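PDB 6GDR: DNA ligase from Alteromonas mediterranea, which probably seals nicks in duplex DNA through an ATP-dependent reaction in which an adenylate is passed to the 5'-phosphate before the strands are joined. Local coordinates for residues G10-K15 with M191-K196; T45-R50 with W60-W65. All blocks are in the same frame, centred on the assembly; numbering follows the deposited sequence.

Contact 1 (G10-K15 with M191-K196); sequences GLQLAK and MLHHKK. With AMP (adenosine monophosphate), chain G; nucleotides of chain A.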
loop_
_atom_site.group_PDB
_atom_site.type_symbol
_atom_site.label_atom_id
_atom_site.label_comp_id
_atom_site.label_asym_id
_atom_site.label_seq_id
_atom_site.Cartn_x
_atom_site.Cartn_y
_atom_site.Cartn_z
ATOM N N GLY D 10 -13.080 12.437 5.538
ATOM C CA GLY D 10 -12.023 11.923 4.697
ATOM C C GLY D 10 -11.183 10.861 5.381
ATOM O O GLY D 10 -11.138 10.748 6.606
ATOM N N LEU D 11 -10.501 10.071 4.557
ATOM C CA LEU D 11 -9.640 9.013 5.060
ATOM C C LEU D 11 -8.325 9.586 5.570
ATOM O O LEU D 11 -7.801 10.571 5.042
ATOM C CB LEU D 11 -9.356 7.982 3.966
ATOM C CG LEU D 11 -10.543 7.179 3.432
ATOM C CD1 LEU D 11 -10.083 6.241 2.326
ATOM C CD2 LEU D 11 -11.226 6.395 4.542
ATOM N N GLN D 12 -7.794 8.957 6.614
ATOM C CA GLN D 12 -6.476 9.307 7.130
ATOM C C GLN D 12 -5.426 8.621 6.265
ATOM O O GLN D 12 -5.314 7.391 6.268
ATOM C CB GLN D 12 -6.340 8.892 8.592
ATOM C CG GLN D 12 -5.013 9.287 9.224
ATOM C CD GLN D 12 -4.929 8.917 10.690
ATOM O OE1 GLN D 12 -5.565 7.962 11.141
ATOM N NE2 GLN D 12 -4.145 9.676 11.448
ATOM N N LEU D 13 -4.665 9.410 5.517
ATOM C CA LEU D 13 -3.617 8.875 4.664
ATOM C C LEU D 13 -2.298 8.812 5.428
ATOM O O LEU D 13 -2.118 9.454 6.466
ATOM C CB LEU D 13 -3.466 9.729 3.404
ATOM C CG LEU D 13 -4.758 9.995 2.623
ATOM C CD1 LEU D 13 -4.458 10.752 1.339
ATOM C CD2 LEU D 13 -5.509 8.704 2.319
ATOM N N ALA D 14 -1.371 8.021 4.898
ATOM C CA ALA D 14 -0.101 7.753 5.558
ATOM C C ALA D 14 0.991 8.638 4.972
ATOM O O ALA D 14 1.111 8.760 3.749
ATOM C CB ALA D 14 0.281 6.279 5.414
ATOM N N LYS D 15 1.783 9.249 5.849
ATOM C CA LYS D 15 2.912 10.072 5.438
ATOM C C LYS D 15 4.161 9.210 5.316
ATOM O O LYS D 15 4.356 8.264 6.084
ATOM C CB LYS D 15 3.154 11.199 6.446
ATOM C CG LYS D 15 4.302 12.150 6.087
ATOM C CD LYS D 15 5.062 12.622 7.320
ATOM C CE LYS D 15 4.397 13.822 7.968
ATOM N NZ LYS D 15 4.756 15.085 7.268
ATOM N N MET D 191 4.122 0.021 8.969
ATOM C CA MET D 191 3.213 1.123 9.241
ATOM C C MET D 191 3.350 1.519 10.702
ATOM O O MET D 191 3.474 0.659 11.580
ATOM C CB MET D 191 1.761 0.742 8.933
ATOM C CG MET D 191 1.512 0.390 7.476
ATOM S SD MET D 191 1.713 1.789 6.358
ATOM C CE MET D 191 0.310 2.804 6.812
ATOM N N LEU D 192 3.341 2.824 10.955
ATOM C CA LEU D 192 3.470 3.371 12.299
ATOM C C LEU D 192 2.238 4.214 12.591
ATOM O O LEU D 192 1.980 5.200 11.893
ATOM C CB LEU D 192 4.739 4.216 12.430
ATOM C CG LEU D 192 6.027 3.571 11.913
ATOM C CD1 LEU D 192 7.180 4.556 11.995
ATOM C CD2 LEU D 192 6.344 2.314 12.699
ATOM N N HIS D 193 1.483 3.825 13.615
ATOM C CA HIS D 193 0.273 4.533 14.013
ATOM C C HIS D 193 0.435 4.993 15.453
ATOM O O HIS D 193 0.617 4.169 16.355
ATOM C CB HIS D 193 -0.961 3.641 13.861
ATOM C CG HIS D 193 -2.233 4.403 13.657
ATOM N ND1 HIS D 193 -3.332 3.861 13.026
ATOM C CD2 HIS D 193 -2.581 5.668 13.996
ATOM C CE1 HIS D 193 -4.301 4.757 12.985
ATOM N NE2 HIS D 193 -3.871 5.862 13.568
ATOM N N HIS D 194 0.368 6.305 15.665
ATOM C CA HIS D 194 0.564 6.861 16.996
ATOM C C HIS D 194 -0.524 6.371 17.943
ATOM O O HIS D 194 -1.712 6.374 17.603
ATOM C CB HIS D 194 0.565 8.387 16.925
ATOM C CG HIS D 194 1.355 9.041 18.014
ATOM N ND1 HIS D 194 0.765 9.645 19.103
ATOM C CD2 HIS D 194 2.692 9.187 18.179
ATOM C CE1 HIS D 194 1.704 10.136 19.892
ATOM N NE2 HIS D 194 2.881 9.870 19.355
ATOM N N LYS D 195 -0.111 5.957 19.143
ATOM C CA LYS D 195 -1.045 5.348 20.086
ATOM C C LYS D 195 -2.067 6.361 20.587
ATOM O O LYS D 195 -3.275 6.102 20.565
ATOM C CB LYS D 195 -0.274 4.743 21.262
ATOM C CG LYS D 195 0.856 3.807 20.860
ATOM C CD LYS D 195 1.565 3.239 22.079
ATOM C CE LYS D 195 2.729 2.347 21.678
ATOM N NZ LYS D 195 3.526 1.903 22.854
ATOM N N LYS D 196 -1.598 7.524 21.045
ATOM C CA LYS D 196 -2.447 8.522 21.687
ATOM C C LYS D 196 -2.991 9.555 20.706
ATOM O O LYS D 196 -3.267 10.694 21.105
ATOM C CB LYS D 196 -1.671 9.219 22.806
ATOM C CG LYS D 196 -0.393 9.899 22.332
ATOM C CD LYS D 196 0.299 10.671 23.441
ATOM C CE LYS D 196 0.691 12.067 22.977
HETATM P P AMP G . -0.257 3.730 0.205
HETATM O O1P AMP G . -0.018 2.240 0.286
HETATM O O2P AMP G . 0.920 4.645 -0.036
HETATM O "O5'" AMP G . -0.983 4.188 1.566
HETATM C "C5'" AMP G . -1.071 3.272 2.653
HETATM C "C4'" AMP G . -2.162 2.240 2.380
HETATM O "O4'" AMP G . -1.729 0.947 2.815
HETATM C "C3'" AMP G . -3.485 2.529 3.070
HETATM O "O3'" AMP G . -4.473 2.882 2.095
HETATM C "C2'" AMP G . -3.858 1.250 3.793
HETATM O "O2'" AMP G . -5.170 0.812 3.438
HETATM C "C1'" AMP G . -2.830 0.212 3.357
HETATM N N9 AMP G . -2.328 -0.705 4.417
HETATM C C8 AMP G . -1.924 -1.963 4.150
HETATM N N7 AMP G . -1.510 -2.595 5.277
HETATM C C5 AMP G . -1.649 -1.732 6.295
HETATM C C6 AMP G . -1.393 -1.766 7.752
HETATM N N6 AMP G . -0.896 -2.879 8.333
HETATM N N1 AMP G . -1.669 -0.660 8.472
HETATM C C2 AMP G . -2.163 0.453 7.898
HETATM N N3 AMP G . -2.416 0.549 6.578
HETATM C C4 AMP G . -2.191 -0.487 5.733
ATOM P P DG A 5 2.329 17.355 7.912
ATOM O OP1 DG A 5 2.130 16.987 9.331
ATOM O OP2 DG A 5 3.123 16.482 7.018
ATOM O "O5'" DG A 5 0.902 17.567 7.230
ATOM C "C5'" DG A 5 0.075 18.647 7.636
ATOM C "C4'" DG A 5 -0.759 19.148 6.476
ATOM O "O4'" DG A 5 0.091 19.852 5.538
ATOM C "C3'" DG A 5 -1.461 18.046 5.675
ATOM O "O3'" DG A 5 -2.867 18.228 5.725
ATOM C "C2'" DG A 5 -0.897 18.182 4.254
ATOM C "C1'" DG A 5 -0.364 19.603 4.232
ATOM N N9 DG A 5 0.741 19.825 3.300
ATOM C C8 DG A 5 1.867 19.053 3.140
ATOM N N7 DG A 5 2.688 19.514 2.237
ATOM C C5 DG A 5 2.067 20.666 1.771
ATOM C C6 DG A 5 2.482 21.592 0.784
ATOM O O6 DG A 5 3.514 21.574 0.100
ATOM N N1 DG A 5 1.553 22.618 0.619
ATOM C C2 DG A 5 0.377 22.734 1.322
ATOM N N2 DG A 5 -0.392 23.792 1.029
ATOM N N3 DG A 5 -0.020 21.875 2.248
ATOM C C4 DG A 5 0.870 20.870 2.418
HETATM O O HOH W 1 -5.242 8.502 14.162
#

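Contact 2 (T45-R50 with W60-W65); sequences TELRTR and WFTANW. With AMP (adenosine monophosphate), chain G; nucleotides of chain B.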
loop_
_atom_site.group_PDB
_atom_site.type_symbol
_atom_site.label_atom_id
_atom_site.label_comp_id
_atom_site.label_asym_id
_atom_site.label_seq_id
_atom_site.Cartn_x
_atom_site.Cartn_y
_atom_site.Cartn_z
ATOM N N THR D 45 -22.816 -3.435 6.540
ATOM C CA THR D 45 -23.603 -4.190 5.579
ATOM C C THR D 45 -22.850 -4.514 4.301
ATOM O O THR D 45 -23.246 -5.447 3.597
ATOM C CB THR D 45 -24.877 -3.415 5.198
ATOM O OG1 THR D 45 -25.576 -3.011 6.382
ATOM C CG2 THR D 45 -25.804 -4.270 4.337
ATOM N N GLU D 46 -21.778 -3.790 3.987
ATOM C CA GLU D 46 -21.215 -3.827 2.646
ATOM C C GLU D 46 -19.746 -3.426 2.699
ATOM O O GLU D 46 -19.346 -2.593 3.514
ATOM C CB GLU D 46 -21.999 -2.887 1.724
ATOM C CG GLU D 46 -21.652 -2.980 0.256
ATOM C CD GLU D 46 -22.476 -2.019 -0.578
ATOM O OE1 GLU D 46 -22.819 -0.932 -0.065
ATOM O OE2 GLU D 46 -22.793 -2.352 -1.739
ATOM N N LEU D 47 -18.954 -4.034 1.819
ATOM C CA LEU D 47 -17.552 -3.681 1.644
ATOM C C LEU D 47 -17.399 -2.735 0.459
ATOM O O LEU D 47 -18.118 -2.841 -0.538
ATOM C CB LEU D 47 -16.696 -4.927 1.414
ATOM C CG LEU D 47 -16.442 -5.837 2.613
ATOM C CD1 LEU D 47 -15.880 -7.169 2.144
ATOM C CD2 LEU D 47 -15.493 -5.173 3.599
ATOM N N ARG D 48 -16.444 -1.813 0.570
ATOM C CA ARG D 48 -16.208 -0.846 -0.491
ATOM C C ARG D 48 -14.739 -0.452 -0.507
ATOM O O ARG D 48 -14.071 -0.442 0.531
ATOM C CB ARG D 48 -17.093 0.394 -0.327
ATOM C CG ARG D 48 -18.574 0.104 -0.488
ATOM C CD ARG D 48 -19.380 1.377 -0.651
ATOM N NE ARG D 48 -20.767 1.097 -1.016
ATOM C CZ ARG D 48 -21.210 0.952 -2.263
ATOM N NH1 ARG D 48 -20.382 1.059 -3.294
ATOM N NH2 ARG D 48 -22.493 0.696 -2.481
ATOM N N THR D 49 -14.250 -0.115 -1.698
ATOM C CA THR D 49 -12.845 0.195 -1.903
ATOM C C THR D 49 -12.523 1.603 -1.401
ATOM O O THR D 49 -13.366 2.303 -0.834
ATOM C CB THR D 49 -12.484 0.063 -3.381
ATOM O OG1 THR D 49 -13.183 1.059 -4.136
ATOM C CG2 THR D 49 -12.854 -1.315 -3.908
ATOM N N ARG D 50 -11.275 2.023 -1.624
ATOM C CA ARG D 50 -10.842 3.348 -1.196
ATOM C C ARG D 50 -11.767 4.433 -1.729
ATOM O O ARG D 50 -12.088 5.394 -1.021
ATOM C CB ARG D 50 -9.407 3.604 -1.662
ATOM C CG ARG D 50 -8.823 4.936 -1.199
ATOM C CD ARG D 50 -7.539 5.265 -1.940
ATOM N NE ARG D 50 -6.590 4.156 -1.914
ATOM C CZ ARG D 50 -5.757 3.895 -0.910
ATOM N NH1 ARG D 50 -5.746 4.662 0.171
ATOM N NH2 ARG D 50 -4.934 2.860 -0.988
ATOM N N TRP D 60 -21.168 -15.398 2.778
ATOM C CA TRP D 60 -20.501 -16.097 3.871
ATOM C C TRP D 60 -19.227 -15.381 4.297
ATOM O O TRP D 60 -18.820 -15.477 5.461
ATOM C CB TRP D 60 -20.184 -17.537 3.464
ATOM C CG TRP D 60 -19.245 -17.645 2.300
ATOM C CD1 TRP D 60 -19.581 -17.807 0.988
ATOM C CD2 TRP D 60 -17.813 -17.599 2.345
ATOM N NE1 TRP D 60 -18.448 -17.865 0.212
ATOM C CE2 TRP D 60 -17.350 -17.738 1.021
ATOM C CE3 TRP D 60 -16.878 -17.451 3.374
ATOM C CZ2 TRP D 60 -15.993 -17.736 0.701
ATOM C CZ3 TRP D 60 -15.532 -17.449 3.054
ATOM C CH2 TRP D 60 -15.103 -17.589 1.729
ATOM N N PHE D 61 -18.585 -14.661 3.374
ATOM C CA PHE D 61 -17.354 -13.956 3.709
ATOM C C PHE D 61 -17.592 -12.887 4.768
ATOM O O PHE D 61 -16.685 -12.577 5.550
ATOM C CB PHE D 61 -16.755 -13.331 2.448
ATOM C CG PHE D 61 -15.351 -12.831 2.627
ATOM C CD1 PHE D 61 -14.273 -13.679 2.445
ATOM C CD2 PHE D 61 -15.108 -11.513 2.975
ATOM C CE1 PHE D 61 -12.979 -13.225 2.607
ATOM C CE2 PHE D 61 -13.815 -11.052 3.138
ATOM C CZ PHE D 61 -12.750 -11.910 2.955
ATOM N N THR D 62 -18.797 -12.321 4.815
ATOM C CA THR D 62 -19.135 -11.265 5.761
ATOM C C THR D 62 -20.148 -11.718 6.805
ATOM O O THR D 62 -20.606 -10.896 7.606
ATOM C CB THR D 62 -19.679 -10.043 5.016
ATOM O OG1 THR D 62 -20.945 -10.363 4.425
ATOM C CG2 THR D 62 -18.713 -9.601 3.927
ATOM N N ALA D 63 -20.508 -12.999 6.818
ATOM C CA ALA D 63 -21.513 -13.485 7.750
ATOM C C ALA D 63 -21.063 -13.264 9.188
ATOM O O ALA D 63 -19.941 -13.616 9.563
ATOM C CB ALA D 63 -21.786 -14.968 7.504
ATOM N N ASN D 64 -21.945 -12.669 9.990
ATOM C CA ASN D 64 -21.749 -12.446 11.420
ATOM C C ASN D 64 -20.693 -11.392 11.721
ATOM O O ASN D 64 -20.261 -11.275 12.876
ATOM C CB ASN D 64 -21.387 -13.746 12.149
ATOM C CG ASN D 64 -22.460 -14.809 12.011
ATOM O OD1 ASN D 64 -22.210 -15.901 11.504
ATOM N ND2 ASN D 64 -23.667 -14.489 12.466
ATOM N N TRP D 65 -20.264 -10.613 10.727
ATOM C CA TRP D 65 -19.337 -9.528 10.996
ATOM C C TRP D 65 -20.007 -8.480 11.885
ATOM O O TRP D 65 -21.236 -8.398 11.947
ATOM C CB TRP D 65 -18.867 -8.882 9.693
ATOM C CG TRP D 65 -17.787 -9.644 8.983
ATOM C CD1 TRP D 65 -17.471 -10.962 9.138
ATOM C CD2 TRP D 65 -16.873 -9.125 8.009
ATOM N NE1 TRP D 65 -16.420 -11.296 8.318
ATOM C CE2 TRP D 65 -16.035 -10.185 7.615
ATOM C CE3 TRP D 65 -16.684 -7.865 7.432
ATOM C CZ2 TRP D 65 -15.024 -10.026 6.669
ATOM C CZ3 TRP D 65 -15.681 -7.708 6.495
ATOM C CH2 TRP D 65 -14.863 -8.782 6.122
HETATM P P AMP G . -0.257 3.730 0.205
HETATM O O1P AMP G . -0.018 2.240 0.286
HETATM O O2P AMP G . 0.920 4.645 -0.036
HETATM O "O5'" AMP G . -0.983 4.188 1.566
HETATM C "C5'" AMP G . -1.071 3.272 2.653
HETATM C "C4'" AMP G . -2.162 2.240 2.380
HETATM O "O4'" AMP G . -1.729 0.947 2.815
HETATM C "C3'" AMP G . -3.485 2.529 3.070
HETATM O "O3'" AMP G . -4.473 2.882 2.095
HETATM C "C2'" AMP G . -3.858 1.250 3.793
HETATM O "O2'" AMP G . -5.170 0.812 3.438
HETATM C "C1'" AMP G . -2.830 0.212 3.357
HETATM N N9 AMP G . -2.328 -0.705 4.417
HETATM C C8 AMP G . -1.924 -1.963 4.150
HETATM N N7 AMP G . -1.510 -2.595 5.277
HETATM C C5 AMP G . -1.649 -1.732 6.295
HETATM C C6 AMP G . -1.393 -1.766 7.752
HETATM N N6 AMP G . -0.896 -2.879 8.333
HETATM N N1 AMP G . -1.669 -0.660 8.472
HETATM C C2 AMP G . -2.163 0.453 7.898
HETATM N N3 AMP G . -2.416 0.549 6.578
HETATM C C4 AMP G . -2.191 -0.487 5.733
ATOM P P DC B 10 -5.943 0.086 -3.151
ATOM O OP1 DC B 10 -6.167 -0.480 -1.803
ATOM O OP2 DC B 10 -6.391 1.466 -3.449
ATOM O "O5'" DC B 10 -4.387 -0.033 -3.503
ATOM C "C5'" DC B 10 -3.741 -1.287 -3.362
ATOM C "C4'" DC B 10 -2.425 -1.324 -4.116
ATOM O "O4'" DC B 10 -2.654 -1.104 -5.530
ATOM C "C3'" DC B 10 -1.424 -0.254 -3.731
ATOM O "O3'" DC B 10 -0.718 -0.610 -2.547
ATOM C "C2'" DC B 10 -0.525 -0.212 -4.961
ATOM C "C1'" DC B 10 -1.490 -0.530 -6.110
ATOM N N1 DC B 10 -1.884 0.673 -6.898
ATOM C C2 DC B 10 -1.135 1.041 -8.020
ATOM O O2 DC B 10 -0.163 0.353 -8.351
ATOM N N3 DC B 10 -1.501 2.143 -8.719
ATOM C C4 DC B 10 -2.556 2.860 -8.332
ATOM N N4 DC B 10 -2.876 3.938 -9.054
ATOM C C5 DC B 10 -3.328 2.503 -7.188
ATOM C C6 DC B 10 -2.958 1.414 -6.507
ATOM P P DC B 9 -10.244 2.401 -6.648
ATOM O OP1 DC B 9 -11.041 2.454 -5.372
ATOM O OP2 DC B 9 -9.354 3.605 -6.790
ATOM O "O5'" DC B 9 -9.410 1.073 -6.745
ATOM C "C5'" DC B 9 -9.176 0.333 -5.569
ATOM C "C4'" DC B 9 -8.278 -0.858 -5.909
ATOM O "O4'" DC B 9 -8.202 -1.041 -7.182
ATOM C "C3'" DC B 9 -6.808 -0.536 -5.465
ATOM O "O3'" DC B 9 -6.642 -0.908 -4.202
ATOM C "C2'" DC B 9 -5.952 -1.372 -6.434
ATOM C "C1'" DC B 9 -6.639 -1.354 -7.557
ATOM N N1 DC B 9 -6.152 -0.362 -8.408
ATOM C C2 DC B 9 -5.043 -0.653 -9.300
ATOM O O2 DC B 9 -4.537 -1.760 -9.304
ATOM N N3 DC B 9 -4.533 0.389 -10.195
ATOM C C4 DC B 9 -5.106 1.680 -10.203
ATOM N N4 DC B 9 -4.596 2.668 -11.076
ATOM C C5 DC B 9 -6.232 1.984 -9.301
ATOM C C6 DC B 9 -6.741 0.948 -8.409
#

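Contact 1 (G10-K15 with M191-K196)
A14 and M191 bring their backbones closest, with CA atoms 8.3 Å apart, too wide a separation for strand pairing, so the loop G10-K15 meets the strand end M191-K196 through side chains. At one point A14 CB packs on the terminal methyl of the methionine, 3.7 Å from M191 CE. That methyl is carried there by a chain bent at chi2 and chi3 (-66° and -69°), which folds M191 back along one face of the adenine of adenosine monophosphate: its CG lies 3.5 Å from N1 of the nucleotide, and its CE 3.5 Å from N3. A14 thus backs a residue that itself covers the base.

The spacing reflects the adenylation (nucleotidyltransferase) fold. In its mixed sheet, strand 207-210 runs between strands 15-16 and 189-194, and L207 on that middle strand is touched by Q12, M191 and H193. M191 is the methionine of a Glu-Gly-Leu-Met sequence on strand 189-194, consistent with nucleotidyltransferase motif IV.

The second meeting point is polar, and because H193 has two conformers its geometry holds for one of them and is doubtful for the other. Q12 extends from its backbone and places OE1 3.6 Å from H193 NE2, with the amide and imidazole planes 76° apart. A water joins the two groups: it donates to Q12 OE1 at 3.1 Å and lies in the imidazole plane, hydrogen-bonded to H193 NE2 at 3.0 Å. The ring stacks with F142, while the backbone N of Q12 is held by the hydroxyl of Y199.

Contact 2 (T45-R50 with W60-W65)
L47 is the residue through which T45-R50 meets W60-W65, packing the edge strand 47-48 of the adenylation domain's five-stranded mixed sheet against the weakly bonded helical turn around W60-T62 and the beta turn that follows. L47 CD1 lies 4.1 Å from T62 CG2 and 4.5 Å from F61 CD2. L47 CD2 meets the rim of the indole, 3.9 Å from W65 CZ3 and close to the ring plane; the leucine and tryptophan side chains cross at about a right angle.

A type II beta turn from T62 to W65 helps to place that indole. W65 N bonds back to T62 O at 3.2 Å, N64 takes the positive phi of 70° expected at the third position, and T62 CA lies 3.6 Å above one face of the W65 ring, offset toward its rim. Farther out, T160 OG1 bonds to W65 NE1 and to F61 O, while W42 and F161 meet the indole edge-to-face.

Beyond L47, T45-R50 turns to DNA and nucleotide: T49 OG1 donates to a phosphate oxygen of DC9 of chain B. The guanidinium of R50 is held at its edge, near its plane, by two acceptors: NE and NH2 donate to OP2 of DC10 of chain B, and NH1 reaches O3' of adenosine monophosphate at 2.9 Å, with a weaker second bond to that O3' from R50 NH2 at 3.1 Å.

Along the chain, contact 2 is nested inside the loop closed by contact 1, and all four segments fall within the ATP-dependent ligase domain. Their centres are about 23 Å apart and they belong to different sheets: contact 1 joins the loop leading into strand 15-16 to strand 189-194, across strand 207-210 of the four-stranded sheet, whereas contact 2 sits on an outer strand of the five-stranded one. The bound adenosine monophosphate ties them together, since contact 1 supplies a residue to its base and contact 2 one to its ribose. They also touch directly, with L11 CD1 lying 4.0 Å from R50 CG. The pocket thus draws on two sheets and on distant parts of the chain.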